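Local coordinates for phosphotriesterase family protein (Listeria monocytogenes serotype 4b str. H7858, PDB 3PNZ) that probably hydrolyses phosphorylated sugar lactones, using a pair of zinc ions held at the mouth of an amidohydrolase-fold barrel, at residues H22-C27 / V64-V69. Residues are numbered along the deposited sequence; the frame is centred on the assembly and turned at random.
Sequences HEHIVC and VDATAV. With ZN (zinc ion), chain I.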
loop_
_atom_site.group_PDB
_atom_site.type_symbol
_atom_site.label_atom_id
_atom_site.label_comp_id
_atom_site.label_asym_id
_atom_site.label_seq_id
_atom_site.Cartn_x
_atom_site.Cartn_y
_atom_site.Cartn_z
ATOM N N HIS A 22 1.023 -1.142 4.338
ATOM C CA HIS A 22 0.589 -1.741 3.075
ATOM C C HIS A 22 -0.047 -3.103 3.323
ATOM O O HIS A 22 0.657 -4.092 3.526
ATOM C CB HIS A 22 1.760 -1.899 2.092
ATOM C CG HIS A 22 1.359 -2.451 0.756
ATOM N ND1 HIS A 22 1.478 -1.728 -0.411
ATOM C CD2 HIS A 22 0.821 -3.644 0.404
ATOM C CE1 HIS A 22 1.044 -2.455 -1.425
ATOM N NE2 HIS A 22 0.639 -3.620 -0.958
ATOM N N GLU A 23 -1.377 -3.152 3.322
ATOM C CA GLU A 23 -2.081 -4.410 3.549
ATOM C C GLU A 23 -3.258 -4.587 2.606
ATOM O O GLU A 23 -3.610 -3.680 1.857
ATOM C CB GLU A 23 -2.595 -4.501 4.993
ATOM C CG GLU A 23 -1.510 -4.411 6.062
ATOM C CD GLU A 23 -0.566 -5.608 6.051
ATOM O OE1 GLU A 23 -0.948 -6.669 5.508
ATOM O OE2 GLU A 23 0.548 -5.489 6.607
ATOM N N HIS A 24 -3.856 -5.774 2.655
ATOM C CA HIS A 24 -5.154 -6.031 2.021
ATOM C C HIS A 24 -6.047 -6.684 3.055
ATOM O O HIS A 24 -5.562 -7.387 3.928
ATOM C CB HIS A 24 -4.994 -6.911 0.783
ATOM C CG HIS A 24 -4.076 -6.313 -0.230
ATOM N ND1 HIS A 24 -4.500 -5.398 -1.166
ATOM C CD2 HIS A 24 -2.739 -6.438 -0.402
ATOM C CE1 HIS A 24 -3.472 -5.008 -1.897
ATOM N NE2 HIS A 24 -2.391 -5.620 -1.449
ATOM N N ILE A 25 -7.349 -6.419 2.985
ATOM C CA ILE A 25 -8.245 -6.840 4.059
ATOM C C ILE A 25 -9.405 -7.684 3.539
ATOM O O ILE A 25 -9.582 -8.838 3.943
ATOM C CB ILE A 25 -8.787 -5.621 4.831
ATOM C CG1 ILE A 25 -7.626 -4.778 5.350
ATOM C CG2 ILE A 25 -9.663 -6.082 5.995
ATOM C CD1 ILE A 25 -8.060 -3.428 5.935
ATOM N N VAL A 26 -10.188 -7.111 2.638
ATOM C CA VAL A 26 -11.227 -7.859 1.939
ATOM C C VAL A 26 -11.155 -7.489 0.470
ATOM O O VAL A 26 -11.339 -6.323 0.103
ATOM C CB VAL A 26 -12.647 -7.523 2.472
ATOM C CG1 VAL A 26 -13.694 -8.406 1.793
ATOM C CG2 VAL A 26 -12.703 -7.697 3.980
ATOM N N CYS A 27 -10.874 -8.469 -0.380
ATOM C CA CYS A 27 -10.729 -8.183 -1.799
ATOM C C CYS A 27 -10.901 -9.435 -2.639
ATOM O O CYS A 27 -10.533 -10.534 -2.220
ATOM C CB CYS A 27 -9.376 -7.522 -2.087
ATOM S SG CYS A 27 -7.946 -8.422 -1.434
ATOM N N VAL A 64 -3.166 0.749 6.451
ATOM C CA VAL A 64 -3.255 1.310 5.114
ATOM C C VAL A 64 -3.608 0.175 4.161
ATOM O O VAL A 64 -2.821 -0.752 3.961
ATOM C CB VAL A 64 -1.937 1.986 4.679
ATOM C CG1 VAL A 64 -2.081 2.572 3.282
ATOM C CG2 VAL A 64 -1.560 3.084 5.670
ATOM N N ASP A 65 -4.806 0.249 3.596
ATOM C CA ASP A 65 -5.331 -0.786 2.715
ATOM C C ASP A 65 -5.002 -0.426 1.279
ATOM O O ASP A 65 -5.561 0.512 0.725
ATOM C CB ASP A 65 -6.844 -0.880 2.897
ATOM C CG ASP A 65 -7.475 -1.957 2.035
ATOM O OD1 ASP A 65 -6.831 -2.424 1.067
ATOM O OD2 ASP A 65 -8.627 -2.334 2.328
ATOM N N ALA A 66 -4.091 -1.181 0.670
ATOM C CA ALA A 66 -3.550 -0.810 -0.626
ATOM C C ALA A 66 -4.362 -1.357 -1.803
ATOM O O ALA A 66 -3.928 -1.274 -2.950
ATOM C CB ALA A 66 -2.086 -1.260 -0.728
ATOM N N THR A 67 -5.547 -1.886 -1.518
ATOM C CA THR A 67 -6.391 -2.470 -2.560
ATOM C C THR A 67 -6.879 -1.395 -3.523
ATOM O O THR A 67 -7.616 -0.479 -3.126
ATOM C CB THR A 67 -7.609 -3.202 -1.952
ATOM O OG1 THR A 67 -7.166 -4.111 -0.932
ATOM C CG2 THR A 67 -8.382 -3.957 -3.028
ATOM N N ALA A 68 -6.474 -1.517 -4.785
ATOM C CA ALA A 68 -6.810 -0.543 -5.823
ATOM C C ALA A 68 -7.974 -1.039 -6.682
ATOM O O ALA A 68 -8.475 -2.136 -6.464
ATOM C CB ALA A 68 -5.586 -0.251 -6.691
ATOM N N VAL A 69 -8.386 -0.250 -7.675
ATOM C CA VAL A 69 -9.629 -0.543 -8.398
ATOM C C VAL A 69 -9.560 -1.842 -9.204
ATOM O O VAL A 69 -10.580 -2.506 -9.409
ATOM C CB VAL A 69 -10.055 0.624 -9.320
ATOM C CG1 VAL A 69 -9.175 0.685 -10.570
ATOM C CG2 VAL A 69 -11.521 0.488 -9.700
HETATM ZN ZN ZN I . -0.406 -5.170 -1.972
HETATM O O HOH W 1 -8.949 -4.789 1.214
#
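The His-X-His metal motif of the amidohydrolase fold, His22-Glu23-His24, sits at the C-terminal end of the first strand of a TIM barrel, 19-23, with His24 just past it, and lies beside the parallel neighbouring strand 62-65 and the loop that follows it. Two backbone hydrogen bonds join the two segments: Glu23 N gives to Val64 O (2.9 Å), and the carbonyl O of Glu23 takes a straighter bond from Ala66 N (2.8 Å), two residues further along. Both donors lie nearly along the C=O axis of their acceptor.

NE2 of His22 and NE2 of His24 each bind the zinc ion at 2.1 Å, and Asp272 and the carboxylated Lys154 belong to the same site. The CB of His22 points away from 64-69, but with CG anti to the backbone N (chi1 -177°) the ring comes back under Ala66 CB, which sits over one face in a CH-pi contact 3.5 Å from the ring centroid; His22 ND1 is hydrogen-bonded to His185.

The second shell fixes the rotation of the His24 ring. Its ND1-H points, close to the ring plane, at Thr67 OG1 (3.0 Å, 161°), so the other nitrogen, NE2, faces the metal. Thr67 OG1 in turn donates to the syn lone pair of Asp65 OD1 at 2.6 Å. The same oxygen accepts Thr67 N from above the carboxylate plane, closing an Asx turn. This chain of hydrogen bonds, from His24 through Thr67 to Asp65, would probably make the zinc-bound imidazole more electron-rich.

Van der Waals contacts flank the polar chain. Ile25 CD1 lies against Asp65 OD2 and CB, with Val78 of helix 75-85 touching both side chains, while Cys27 CB meets Thr67 CG2. A water bridges the segments, accepting from Ile25 N and donating to Thr67 OG1 and, at 2.7 Å, to Asp65 OD2.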